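Local atomic coordinates of protease (Helicobacter pylori, PDB entry 5EUF), a protein that probably acts as a zinc-dependent M16-family protease that cleaves the cytoplasmic domain of human junctional adhesion molecule A and so weakens the gastric epithelial barrier. Residues B[52-57]-B[124-129]; B[60-65]-B[120-125]; B[290-295]-B[327-332]. All coordinates share one frame; numbering follows the deposited sequence.

Contact 1 (B[52-57]-B[124-129]); sequences AHMLEH and LPERQV. With ZN (zinc ion), chain G.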
ATOM      1  N   ALA B  52       7.088  -3.706 -14.129  1.00 34.50           N
ATOM      2  CA  ALA B  52       7.329  -5.040 -14.667  1.00 29.97           C
ATOM      3  C   ALA B  52       6.493  -5.267 -15.925  1.00 30.76           C
ATOM      4  O   ALA B  52       6.952  -5.884 -16.887  1.00 27.15           O
ATOM      5  CB  ALA B  52       7.023  -6.102 -13.619  1.00 12.32           C
ATOM      6  N   HIS B  53       5.271  -4.743 -15.904  1.00 26.59           N
ATOM      7  CA  HIS B  53       4.352  -4.835 -17.032  1.00 13.64           C
ATOM      8  C   HIS B  53       4.760  -3.917 -18.183  1.00 21.26           C
ATOM      9  O   HIS B  53       4.611  -4.278 -19.348  1.00 26.78           O
ATOM     10  CB  HIS B  53       2.931  -4.504 -16.576  1.00 26.35           C
ATOM     11  CG  HIS B  53       1.918  -4.519 -17.678  1.00 25.99           C
ATOM     12  ND1 HIS B  53       1.492  -3.372 -18.313  1.00 28.74           N
ATOM     13  CD2 HIS B  53       1.234  -5.540 -18.248  1.00 35.87           C
ATOM     14  CE1 HIS B  53       0.595  -3.685 -19.231  1.00 36.78           C
ATOM     15  NE2 HIS B  53       0.422  -4.995 -19.214  1.00 55.47           N
HETATM   16  N   MSE B  54       5.266  -2.731 -17.855  1.00 19.46           N
HETATM   17  CA  MSE B  54       5.735  -1.791 -18.873  1.00 21.58           C
HETATM   18  C   MSE B  54       6.872  -2.402 -19.690  1.00 33.96           C
HETATM   19  O   MSE B  54       6.921  -2.250 -20.912  1.00 30.51           O
HETATM   20  CB  MSE B  54       6.187  -0.475 -18.229  1.00 15.99           C
HETATM   21  CG  MSE B  54       6.883   0.507 -19.178  1.00 16.99           C
HETATM   22 SE   MSE B  54       5.716   1.364 -20.497  0.54 35.30          SE
HETATM   23  CE  MSE B  54       7.001   2.598 -21.282  1.00 65.93           C
ATOM     24  N   LEU B  55       7.772  -3.106 -19.006  1.00 29.69           N
ATOM     25  CA  LEU B  55       8.901  -3.770 -19.654  1.00 30.29           C
ATOM     26  C   LEU B  55       8.464  -4.787 -20.706  1.00 34.45           C
ATOM     27  O   LEU B  55       9.195  -5.054 -21.657  1.00 46.77           O
ATOM     28  CB  LEU B  55       9.779  -4.460 -18.613  1.00 25.63           C
ATOM     29  CG  LEU B  55      10.713  -3.550 -17.822  1.00 29.26           C
ATOM     30  CD1 LEU B  55      11.553  -4.367 -16.855  1.00 14.12           C
ATOM     31  CD2 LEU B  55      11.596  -2.761 -18.772  1.00 23.33           C
ATOM     32  N   GLU B  56       7.279  -5.361 -20.525  1.00 31.91           N
ATOM     33  CA  GLU B  56       6.722  -6.274 -21.514  1.00 36.47           C
ATOM     34  C   GLU B  56       6.538  -5.554 -22.846  1.00 50.50           C
ATOM     35  O   GLU B  56       6.870  -6.092 -23.904  1.00 51.41           O
ATOM     36  CB  GLU B  56       5.388  -6.855 -21.032  1.00 31.38           C
ATOM     37  CG  GLU B  56       4.644  -7.661 -22.088  1.00 43.05           C
ATOM     38  CD  GLU B  56       3.258  -8.084 -21.639  1.00 51.22           C
ATOM     39  OE1 GLU B  56       3.008  -8.104 -20.415  1.00 58.41           O
ATOM     40  OE2 GLU B  56       2.419  -8.390 -22.512  1.00 51.04           O
ATOM     41  N   HIS B  57       6.020  -4.330 -22.785  1.00 55.40           N
ATOM     42  CA  HIS B  57       5.816  -3.521 -23.983  1.00 54.10           C
ATOM     43  C   HIS B  57       7.145  -3.086 -24.595  1.00 48.73           C
ATOM     44  O   HIS B  57       7.316  -3.108 -25.814  1.00 53.47           O
ATOM     45  CB  HIS B  57       4.963  -2.288 -23.667  1.00 44.28           C
ATOM     46  CG  HIS B  57       3.510  -2.587 -23.459  1.00 42.62           C
ATOM     47  ND1 HIS B  57       3.067  -3.581 -22.611  1.00 42.64           N
ATOM     48  CD2 HIS B  57       2.398  -2.015 -23.980  1.00 42.64           C
ATOM     49  CE1 HIS B  57       1.745  -3.610 -22.624  1.00 45.08           C
ATOM     50  NE2 HIS B  57       1.316  -2.670 -23.446  1.00 47.73           N
ATOM     51  N   LEU B 124       8.727   7.330 -23.713  1.00 41.30           N
ATOM     52  CA  LEU B 124       7.708   8.371 -23.595  1.00 43.83           C
ATOM     53  C   LEU B 124       6.403   8.050 -24.336  1.00 48.22           C
ATOM     54  O   LEU B 124       5.326   8.173 -23.751  1.00 47.54           O
ATOM     55  CB  LEU B 124       8.264   9.717 -24.074  1.00 42.72           C
ATOM     56  CG  LEU B 124       9.340  10.349 -23.190  1.00 34.63           C
ATOM     57  CD1 LEU B 124       9.681  11.750 -23.673  1.00 34.42           C
ATOM     58  CD2 LEU B 124       8.892  10.374 -21.737  1.00 39.87           C
ATOM     59  N   PRO B 125       6.478   7.638 -25.619  1.00 53.56           N
ATOM     60  CA  PRO B 125       5.199   7.348 -26.273  1.00 57.87           C
ATOM     61  C   PRO B 125       4.535   6.079 -25.748  1.00 60.80           C
ATOM     62  O   PRO B 125       3.306   6.012 -25.694  1.00 70.00           O
ATOM     63  CB  PRO B 125       5.591   7.182 -27.744  1.00 52.22           C
ATOM     64  CG  PRO B 125       6.996   6.720 -27.700  1.00 47.11           C
ATOM     65  CD  PRO B 125       7.612   7.450 -26.543  1.00 51.24           C
ATOM     66  N   GLU B 126       5.337   5.092 -25.362  1.00 48.53           N
ATOM     67  CA  GLU B 126       4.799   3.809 -24.928  1.00 39.23           C
ATOM     68  C   GLU B 126       4.083   3.931 -23.586  1.00 45.52           C
ATOM     69  O   GLU B 126       3.141   3.189 -23.311  1.00 44.91           O
ATOM     70  CB  GLU B 126       5.909   2.759 -24.844  1.00 23.14           C
ATOM     71  CG  GLU B 126       5.405   1.325 -24.724  1.00 30.51           C
ATOM     72  CD  GLU B 126       4.633   0.859 -25.952  1.00 47.79           C
ATOM     73  OE1 GLU B 126       4.865   1.400 -27.056  1.00 48.48           O
ATOM     74  OE2 GLU B 126       3.793  -0.055 -25.811  1.00 55.04           O
ATOM     75  N   ARG B 127       4.529   4.869 -22.757  1.00 47.35           N
ATOM     76  CA  ARG B 127       3.900   5.090 -21.460  1.00 38.47           C
ATOM     77  C   ARG B 127       2.468   5.581 -21.628  1.00 54.91           C
ATOM     78  O   ARG B 127       1.581   5.217 -20.855  1.00 51.27           O
ATOM     79  CB  ARG B 127       4.699   6.090 -20.627  1.00 29.74           C
ATOM     80  CG  ARG B 127       4.064   6.386 -19.278  1.00 33.95           C
ATOM     81  CD  ARG B 127       4.939   7.284 -18.430  1.00 42.44           C
ATOM     82  NE  ARG B 127       5.077   8.620 -18.995  1.00 34.18           N
ATOM     83  CZ  ARG B 127       5.809   9.582 -18.447  1.00 48.90           C
ATOM     84  NH1 ARG B 127       6.466   9.349 -17.319  1.00 49.85           N
ATOM     85  NH2 ARG B 127       5.885  10.773 -19.024  1.00 67.08           N
ATOM     86  N   GLN B 128       2.249   6.413 -22.641  1.00 60.98           N
ATOM     87  CA  GLN B 128       0.910   6.899 -22.941  1.00 55.00           C
ATOM     88  C   GLN B 128       0.004   5.747 -23.349  1.00 42.64           C
ATOM     89  O   GLN B 128      -1.192   5.758 -23.060  1.00 49.03           O
ATOM     90  CB  GLN B 128       0.950   7.959 -24.040  1.00 66.68           C
ATOM     91  CG  GLN B 128       1.368   9.327 -23.543  1.00 73.77           C
ATOM     92  CD  GLN B 128       0.453   9.843 -22.451  1.00 73.90           C
ATOM     93  OE1 GLN B 128      -0.761   9.638 -22.494  1.00 81.28           O
ATOM     94  NE2 GLN B 128       1.032  10.509 -21.460  1.00 70.65           N
ATOM     95  N   VAL B 129       0.583   4.751 -24.011  1.00 32.35           N
ATOM     96  CA  VAL B 129      -0.163   3.568 -24.421  1.00 43.09           C
ATOM     97  C   VAL B 129      -0.611   2.772 -23.202  1.00 48.99           C
ATOM     98  O   VAL B 129      -1.784   2.418 -23.078  1.00 54.12           O
ATOM     99  CB  VAL B 129       0.672   2.657 -25.346  1.00 44.01           C
ATOM    100  CG1 VAL B 129      -0.101   1.393 -25.693  1.00 23.59           C
ATOM    101  CG2 VAL B 129       1.077   3.405 -26.607  1.00 37.79           C
TER
HETATM  102 ZN    ZN G 502      -0.618  -5.312 -21.359  0.87 91.95          ZN

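Contact 2 (B[60-65]-B[120-125]); sequences FKSTKN and EDEFLP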
ATOM      1  N   PHE B  60       9.877  -5.313 -26.920  1.00 37.72           N
ATOM      2  CA  PHE B  60       9.764  -5.473 -28.365  1.00 36.98           C
ATOM      3  C   PHE B  60      10.144  -4.190 -29.096  1.00 38.95           C
ATOM      4  O   PHE B  60       9.753  -3.973 -30.243  1.00 38.07           O
ATOM      5  CB  PHE B  60       8.346  -5.907 -28.737  1.00 21.89           C
ATOM      6  CG  PHE B  60       7.940  -7.208 -28.114  1.00 33.54           C
ATOM      7  CD1 PHE B  60       8.328  -8.411 -28.680  1.00 45.83           C
ATOM      8  CD2 PHE B  60       7.189  -7.230 -26.953  1.00 40.31           C
ATOM      9  CE1 PHE B  60       7.965  -9.614 -28.105  1.00 48.54           C
ATOM     10  CE2 PHE B  60       6.822  -8.430 -26.372  1.00 51.73           C
ATOM     11  CZ  PHE B  60       7.211  -9.624 -26.950  1.00 50.77           C
ATOM     12  N   LYS B  61      10.910  -3.343 -28.417  1.00 33.36           N
ATOM     13  CA  LYS B  61      11.431  -2.130 -29.027  1.00 31.65           C
ATOM     14  C   LYS B  61      12.844  -2.378 -29.540  1.00 32.06           C
ATOM     15  O   LYS B  61      13.275  -3.527 -29.651  1.00 30.95           O
ATOM     16  CB  LYS B  61      11.409  -0.971 -28.031  1.00 34.28           C
ATOM     17  CG  LYS B  61      10.017  -0.623 -27.525  1.00 29.76           C
ATOM     18  CD  LYS B  61       9.107  -0.166 -28.658  1.00 40.17           C
ATOM     19  CE  LYS B  61       7.720   0.196 -28.146  1.00 43.86           C
ATOM     20  NZ  LYS B  61       6.808   0.643 -29.239  1.00 47.99           N
ATOM     21  N   SER B  62      13.566  -1.303 -29.843  1.00 35.98           N
ATOM     22  CA  SER B  62      14.865  -1.416 -30.504  1.00 34.36           C
ATOM     23  C   SER B  62      15.934  -2.046 -29.623  1.00 27.23           C
ATOM     24  O   SER B  62      15.946  -1.861 -28.404  1.00 35.66           O
ATOM     25  CB  SER B  62      15.348  -0.044 -30.973  1.00 42.09           C
ATOM     26  OG  SER B  62      15.671   0.786 -29.871  1.00 41.07           O
ATOM     27  N   THR B  63      16.827  -2.794 -30.264  1.00 29.69           N
ATOM     28  CA  THR B  63      17.997  -3.362 -29.604  1.00 39.28           C
ATOM     29  C   THR B  63      19.255  -2.956 -30.372  1.00 46.91           C
ATOM     30  O   THR B  63      19.225  -2.012 -31.162  1.00 62.58           O
ATOM     31  CB  THR B  63      17.917  -4.896 -29.515  1.00 32.63           C
ATOM     32  OG1 THR B  63      17.934  -5.450 -30.835  1.00 32.32           O
ATOM     33  CG2 THR B  63      16.641  -5.328 -28.806  1.00 22.04           C
ATOM     34  N   LYS B  64      20.355  -3.667 -30.147  1.00 33.26           N
ATOM     35  CA  LYS B  64      21.610  -3.353 -30.824  1.00 34.70           C
ATOM     36  C   LYS B  64      21.523  -3.645 -32.318  1.00 35.45           C
ATOM     37  O   LYS B  64      22.116  -2.936 -33.130  1.00 54.25           O
ATOM     38  CB  LYS B  64      22.771  -4.137 -30.205  1.00 45.47           C
ATOM     39  CG  LYS B  64      24.119  -3.922 -30.877  1.00 58.56           C
ATOM     40  CD  LYS B  64      25.212  -4.753 -30.215  1.00 62.41           C
ATOM     41  CE  LYS B  64      26.557  -4.547 -30.901  1.00 67.68           C
ATOM     42  NZ  LYS B  64      27.648  -5.327 -30.253  1.00 68.99           N
ATOM     43  N   ASN B  65      20.775  -4.683 -32.677  1.00 37.70           N
ATOM     44  CA  ASN B  65      20.657  -5.092 -34.072  1.00 39.58           C
ATOM     45  C   ASN B  65      19.243  -4.923 -34.622  1.00 44.64           C
ATOM     46  O   ASN B  65      19.054  -4.686 -35.815  1.00 57.47           O
ATOM     47  CB  ASN B  65      21.105  -6.544 -34.233  1.00 40.05           C
ATOM     48  CG  ASN B  65      22.520  -6.773 -33.746  1.00 56.34           C
ATOM     49  OD1 ASN B  65      22.768  -7.629 -32.896  1.00 60.99           O
ATOM     50  ND2 ASN B  65      23.461  -6.001 -34.280  1.00 70.42           N
ATOM     51  N   GLU B 120      14.750   7.003 -24.730  1.00 41.34           N
ATOM     52  CA  GLU B 120      13.746   7.918 -24.194  1.00 37.92           C
ATOM     53  C   GLU B 120      12.598   8.131 -25.180  1.00 43.98           C
ATOM     54  O   GLU B 120      11.439   8.243 -24.785  1.00 34.86           O
ATOM     55  CB  GLU B 120      14.387   9.262 -23.843  1.00 45.68           C
ATOM     56  CG  GLU B 120      13.411  10.314 -23.339  1.00 50.25           C
ATOM     57  CD  GLU B 120      13.966  11.723 -23.459  1.00 72.93           C
ATOM     58  OE1 GLU B 120      14.746  11.979 -24.402  1.00 73.85           O
ATOM     59  OE2 GLU B 120      13.624  12.574 -22.611  1.00 85.34           O
ATOM     60  N   ASP B 121      12.930   8.173 -26.469  1.00 62.72           N
ATOM     61  CA  ASP B 121      11.937   8.394 -27.517  1.00 72.72           C
ATOM     62  C   ASP B 121      11.035   7.178 -27.729  1.00 61.02           C
ATOM     63  O   ASP B 121      10.098   7.224 -28.527  1.00 47.71           O
ATOM     64  CB  ASP B 121      12.627   8.764 -28.833  1.00 84.40           C
ATOM     65  CG  ASP B 121      13.647   7.730 -29.268  1.00 91.94           C
ATOM     66  OD1 ASP B 121      14.821   7.844 -28.857  1.00100.48           O
ATOM     67  OD2 ASP B 121      13.276   6.806 -30.023  1.00 87.60           O
ATOM     68  N   GLU B 122      11.327   6.093 -27.019  1.00 58.59           N
ATOM     69  CA  GLU B 122      10.498   4.894 -27.058  1.00 52.34           C
ATOM     70  C   GLU B 122       9.706   4.761 -25.770  1.00 49.15           C
ATOM     71  O   GLU B 122       8.573   4.280 -25.766  1.00 53.19           O
ATOM     72  CB  GLU B 122      11.355   3.648 -27.276  1.00 46.26           C
ATOM     73  CG  GLU B 122      12.119   3.650 -28.582  1.00 65.29           C
ATOM     74  CD  GLU B 122      13.014   2.438 -28.733  1.00 72.55           C
ATOM     75  OE1 GLU B 122      13.523   1.936 -27.707  1.00 65.62           O
ATOM     76  OE2 GLU B 122      13.203   1.988 -29.882  1.00 75.05           O
ATOM     77  N   PHE B 123      10.316   5.194 -24.674  1.00 43.27           N
ATOM     78  CA  PHE B 123       9.685   5.122 -23.366  1.00 39.27           C
ATOM     79  C   PHE B 123       8.525   6.106 -23.234  1.00 41.70           C
ATOM     80  O   PHE B 123       7.469   5.761 -22.704  1.00 41.62           O
ATOM     81  CB  PHE B 123      10.718   5.382 -22.268  1.00 39.35           C
ATOM     82  CG  PHE B 123      10.125   5.892 -20.992  1.00 33.31           C
ATOM     83  CD1 PHE B 123       9.406   5.050 -20.162  1.00 21.40           C
ATOM     84  CD2 PHE B 123      10.285   7.215 -20.620  1.00 34.88           C
ATOM     85  CE1 PHE B 123       8.857   5.520 -18.987  1.00 52.08           C
ATOM     86  CE2 PHE B 123       9.740   7.689 -19.446  1.00 47.03           C
ATOM     87  CZ  PHE B 123       9.026   6.840 -18.627  1.00 52.62           C
ATOM     88  N   LEU B 124       8.727   7.330 -23.713  1.00 41.30           N
ATOM     89  CA  LEU B 124       7.708   8.371 -23.595  1.00 43.83           C
ATOM     90  C   LEU B 124       6.403   8.050 -24.336  1.00 48.22           C
ATOM     91  O   LEU B 124       5.326   8.173 -23.751  1.00 47.54           O
ATOM     92  CB  LEU B 124       8.264   9.717 -24.074  1.00 42.72           C
ATOM     93  CG  LEU B 124       9.340  10.349 -23.190  1.00 34.63           C
ATOM     94  CD1 LEU B 124       9.681  11.750 -23.673  1.00 34.42           C
ATOM     95  CD2 LEU B 124       8.892  10.374 -21.737  1.00 39.87           C
ATOM     96  N   PRO B 125       6.478   7.638 -25.619  1.00 53.56           N
ATOM     97  CA  PRO B 125       5.199   7.348 -26.273  1.00 57.87           C
ATOM     98  C   PRO B 125       4.535   6.079 -25.748  1.00 60.80           C
ATOM     99  O   PRO B 125       3.306   6.012 -25.694  1.00 70.00           O
ATOM    100  CB  PRO B 125       5.591   7.182 -27.744  1.00 52.22           C
ATOM    101  CG  PRO B 125       6.996   6.720 -27.700  1.00 47.11           C
ATOM    102  CD  PRO B 125       7.612   7.450 -26.543  1.00 51.24           C
TER

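Contact 3 (B[290-295]-B[327-332]); sequences DKKRLA and QKEIVA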
ATOM      1  N   ASP B 290     -28.003 -20.678 -13.681  1.00 48.24           N
ATOM      2  CA  ASP B 290     -29.043 -21.512 -14.276  1.00 54.51           C
ATOM      3  C   ASP B 290     -30.301 -21.621 -13.415  1.00 58.17           C
ATOM      4  O   ASP B 290     -31.346 -21.065 -13.759  1.00 46.39           O
ATOM      5  CB  ASP B 290     -28.498 -22.914 -14.558  1.00 55.29           C
ATOM      6  CG  ASP B 290     -27.336 -22.903 -15.529  1.00 57.21           C
ATOM      7  OD1 ASP B 290     -27.146 -21.879 -16.217  1.00 58.91           O
ATOM      8  OD2 ASP B 290     -26.618 -23.921 -15.609  1.00 66.22           O
ATOM      9  N   LYS B 291     -30.194 -22.343 -12.303  1.00 60.15           N
ATOM     10  CA  LYS B 291     -31.350 -22.661 -11.467  1.00 62.21           C
ATOM     11  C   LYS B 291     -32.056 -21.425 -10.906  1.00 66.12           C
ATOM     12  O   LYS B 291     -33.274 -21.431 -10.729  1.00 77.79           O
ATOM     13  CB  LYS B 291     -30.930 -23.577 -10.314  1.00 56.84           C
ATOM     14  N   LYS B 292     -31.299 -20.367 -10.630  1.00 61.33           N
ATOM     15  CA  LYS B 292     -31.882 -19.160 -10.051  1.00 59.81           C
ATOM     16  C   LYS B 292     -31.767 -17.955 -10.980  1.00 66.14           C
ATOM     17  O   LYS B 292     -32.472 -16.961 -10.799  1.00 51.54           O
ATOM     18  CB  LYS B 292     -31.229 -18.848  -8.704  1.00 45.56           C
ATOM     19  CG  LYS B 292     -31.458 -19.924  -7.658  1.00 51.79           C
ATOM     20  CD  LYS B 292     -30.760 -19.600  -6.350  1.00 49.89           C
ATOM     21  CE  LYS B 292     -30.940 -20.726  -5.347  1.00 58.17           C
ATOM     22  NZ  LYS B 292     -30.209 -20.468  -4.077  1.00 68.00           N
ATOM     23  N   ARG B 293     -30.881 -18.056 -11.968  1.00 75.84           N
ATOM     24  CA  ARG B 293     -30.663 -16.993 -12.949  1.00 68.78           C
ATOM     25  C   ARG B 293     -30.348 -15.656 -12.280  1.00 59.27           C
ATOM     26  O   ARG B 293     -30.821 -14.606 -12.718  1.00 51.86           O
ATOM     27  CB  ARG B 293     -31.883 -16.850 -13.865  1.00 61.11           C
ATOM     28  N   LEU B 294     -29.546 -15.703 -11.221  1.00 61.11           N
ATOM     29  CA  LEU B 294     -29.202 -14.506 -10.459  1.00 49.37           C
ATOM     30  C   LEU B 294     -28.029 -13.752 -11.073  1.00 54.88           C
ATOM     31  O   LEU B 294     -27.988 -12.521 -11.037  1.00 57.65           O
ATOM     32  CB  LEU B 294     -28.879 -14.871  -9.009  1.00 32.04           C
ATOM     33  CG  LEU B 294     -29.948 -14.547  -7.964  1.00 47.55           C
ATOM     34  CD1 LEU B 294     -31.280 -15.177  -8.333  1.00 57.51           C
ATOM     35  CD2 LEU B 294     -29.502 -15.007  -6.587  1.00 56.65           C
ATOM     36  N   ALA B 295     -27.079 -14.492 -11.637  1.00 51.41           N
ATOM     37  CA  ALA B 295     -25.887 -13.884 -12.218  1.00 48.30           C
ATOM     38  C   ALA B 295     -25.703 -14.261 -13.686  1.00 41.59           C
ATOM     39  O   ALA B 295     -25.934 -15.407 -14.078  1.00 39.84           O
ATOM     40  CB  ALA B 295     -24.656 -14.276 -11.418  1.00 48.39           C
ATOM     41  N   GLN B 327     -23.705 -12.527  -2.796  1.00 49.80           N
ATOM     42  CA  GLN B 327     -22.862 -12.951  -1.687  1.00 40.71           C
ATOM     43  C   GLN B 327     -23.601 -13.928  -0.782  1.00 47.42           C
ATOM     44  O   GLN B 327     -23.031 -14.919  -0.325  1.00 47.73           O
ATOM     45  CB  GLN B 327     -22.388 -11.751  -0.870  1.00 27.52           C
ATOM     46  CG  GLN B 327     -21.394 -12.128   0.215  1.00 37.62           C
ATOM     47  CD  GLN B 327     -21.357 -11.132   1.350  1.00 43.80           C
ATOM     48  OE1 GLN B 327     -22.186 -10.226   1.425  1.00 36.18           O
ATOM     49  NE2 GLN B 327     -20.391 -11.297   2.248  1.00 60.39           N
ATOM     50  N   LYS B 328     -24.874 -13.643  -0.527  1.00 42.16           N
ATOM     51  CA  LYS B 328     -25.693 -14.492   0.327  1.00 54.12           C
ATOM     52  C   LYS B 328     -25.778 -15.914  -0.218  1.00 54.62           C
ATOM     53  O   LYS B 328     -25.890 -16.873   0.545  1.00 51.45           O
ATOM     54  CB  LYS B 328     -27.098 -13.903   0.476  1.00 63.70           C
ATOM     55  N   GLU B 329     -25.709 -16.042  -1.541  1.00 52.79           N
ATOM     56  CA  GLU B 329     -25.855 -17.338  -2.196  1.00 49.62           C
ATOM     57  C   GLU B 329     -24.553 -18.132  -2.238  1.00 46.33           C
ATOM     58  O   GLU B 329     -24.541 -19.321  -1.920  1.00 61.46           O
ATOM     59  CB  GLU B 329     -26.393 -17.157  -3.616  1.00 54.31           C
ATOM     60  CG  GLU B 329     -27.798 -16.577  -3.686  1.00 68.68           C
ATOM     61  CD  GLU B 329     -28.841 -17.472  -3.039  1.00 85.05           C
ATOM     62  OE1 GLU B 329     -28.678 -18.711  -3.080  1.00 93.86           O
ATOM     63  OE2 GLU B 329     -29.825 -16.935  -2.487  1.00 81.61           O
ATOM     64  N   ILE B 330     -23.463 -17.485  -2.637  1.00 42.62           N
ATOM     65  CA  ILE B 330     -22.173 -18.167  -2.708  1.00 40.47           C
ATOM     66  C   ILE B 330     -21.731 -18.631  -1.323  1.00 46.48           C
ATOM     67  O   ILE B 330     -21.116 -19.684  -1.185  1.00 64.68           O
ATOM     68  CB  ILE B 330     -21.072 -17.276  -3.330  1.00 36.11           C
ATOM     69  CG1 ILE B 330     -21.015 -15.915  -2.638  1.00 64.98           C
ATOM     70  CG2 ILE B 330     -21.311 -17.084  -4.815  1.00 26.05           C
ATOM     71  CD1 ILE B 330     -20.109 -14.923  -3.333  1.00 82.02           C
ATOM     72  N   VAL B 331     -22.060 -17.851  -0.298  1.00 47.82           N
ATOM     73  CA  VAL B 331     -21.750 -18.232   1.073  1.00 49.05           C
ATOM     74  C   VAL B 331     -22.574 -19.456   1.466  1.00 47.74           C
ATOM     75  O   VAL B 331     -22.064 -20.386   2.094  1.00 45.73           O
ATOM     76  CB  VAL B 331     -22.016 -17.072   2.059  1.00 23.28           C
ATOM     77  CG1 VAL B 331     -21.959 -17.561   3.496  1.00 23.69           C
ATOM     78  CG2 VAL B 331     -21.012 -15.950   1.838  1.00 22.35           C
ATOM     79  N   ALA B 332     -23.844 -19.454   1.070  1.00 45.33           N
ATOM     80  CA  ALA B 332     -24.746 -20.573   1.325  1.00 44.32           C
ATOM     81  C   ALA B 332     -24.237 -21.863   0.681  1.00 47.23           C
ATOM     82  O   ALA B 332     -24.435 -22.956   1.213  1.00 41.17           O
ATOM     83  CB  ALA B 332     -26.146 -20.247   0.824  1.00 31.90           C
TER

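Contact 1 (B[52-57]-B[124-129])
Met-54 comes level with Arg-127, and His-57 with Glu-126, where the short helical segments 52-57 and 124-129 cross at 116° with their axes 10.4 Å apart. Met-54, present as selenomethionine, bridges much of that gap. Its chain bends at chi2 (71°), and the terminal methyl CE lies 3.7 Å from CB of Glu-126, beside the backbone N of Arg-127. Glu-126 also meets His-57, through an oxygen laid against ring carbon. Its side chain comes at about a right angle to that of His-57 and places OE2 at the edge of the imidazole, in its plane, 3.0 Å from CD2. The ring and carboxylate planes are turned 53° apart, and no hydrogen bond links the two residues. OE1 of the same carboxylate is held in a salt bridge by Lys-61 in the loop after helix 51-58. Zinc also lies in the plane of the His-57 ring, 3.2 Å from CE1, while NE2 is modelled 3.9 Å from the metal. His-53 NE2 binds zinc at 2.4 Å together with Glu-133 of helix 120-139. His-53, Glu-56 and His-57 form the HxxEH motif of M16 peptidases, in which His-57 is an expected ligand and Glu-56 probably the proton acceptor. Chemically, the Glu-126 carboxylate lies beside this expected ligand without gripping it, and its charge may influence the ring electrostatically.

Contact 2 (B[60-65]-B[120-125])
Ser-62 and Glu-122 carry the polar part of this contact, in which the loop 60-65 meets the first turns of helix 120-139. One carboxylate oxygen, Glu-122 OE2, is approached by two groups of the same serine. The hydroxyl OG of Ser-62 lies 2.7 Å from Glu-122 OE2. The backbone N of Ser-62 gives a longer, weak hydrogen bond to Glu-122 OE2, 3.3 Å in length, with an N-H...O angle of 151°. With chi1 at 69°, OG sits between the backbone N and the carbonyl carbon of Ser-62, which lets hydroxyl and amide address the same oxygen. The serine proton has a second acceptor within reach in Asn-117 OD1, so its direction remains unsettled. Glu-122 spans the gap because its chain is extended beyond CG. Thr-63, whose CB points away from helix 120-139, hydrogen-bonds through OG1 to Glu-111 of helix 102-113.

Packing is slight: CB of Lys-61 lies 3.6 Å from Glu-122 OE1.

Charge pairing passes beyond the two segments. Lys-61 starts toward the helix but bends at chi2 (-62°), leaving NZ 6.6 Å from Glu-122 OE2. Its ammonium group instead forms a salt bridge with Glu-126, one turn further along the helix. The chemistry thus divides the work between two glutamates: Glu-122 meets the serine of the loop, while Glu-126 pairs with the lysine. Together they join the chain just beyond the HxxEH helix to the helix that supplies the zinc ligand Glu-133.

Contact 3 (B[290-295]-B[327-332])
Lys-292 and Glu-329 form a salt bridge across the gap between the loop 290-295 and helix 323-338, with NZ of the lysine modelled 2.5 Å from OE1 of the glutamate, a short distance that should not be read as strength. The two side chains come from opposite directions. Lys-292 is extended beyond CG, and its ammonium end meets the oxygen from above the carboxylate, 42° out of that plane. Glu-329 is folded instead, bent at chi2 (-63°), and its CG lies against a second neighbour. Leu-294 crosses it at about a right angle and sets its methyl CD2 3.7 Å from CG of Glu-329. A single glutamate therefore offers charge to one loop residue and hydrocarbon to another.

Further out, the same side chains meet helix 284-289, which leads into the loop: Lys-292 touches Glu-287, and Glu-329 touches Leu-288. The backbone of Leu-294 is hydrogen-bonded to Leu-288 and to Asn-318, while Arg-293 has a left-handed backbone conformation just before strand 295-302. Leu-294 also packs on Leu-326 of helix 323-338, and Ile-330 and Val-331 pack on Leu-254 of strand 251-258. This is surface packing in an alpha/beta domain of the M16 fold: a loop entering the outermost strand, within this chain, of the mixed sheet is joined to a helix lying against that sheet, in the inactive M16 domain.

Contacts 1 and 2 are neighbours, with centres 10 Å apart, and both end on helix 120-139, where they share Leu-124 and Pro-125. Their first segments also follow closely in sequence, helix 51-58 and then the loop after it, and a Lys-61 to Glu-126 salt bridge connects one contact to the other. Both belong to the insulinase-type M16 part of the chain. Contact 3 comes later, in the inactive M16 domain, next to the sheet containing strand 295-302; its centre is about 40 Å from that of contact 1 and about 49 Å from that of contact 2, on the opposite side of the chain's centre from contact 2. Contact 1 thus lies at the zinc site, contact 2 flanks it on the surface, and contact 3 is remote structural packing.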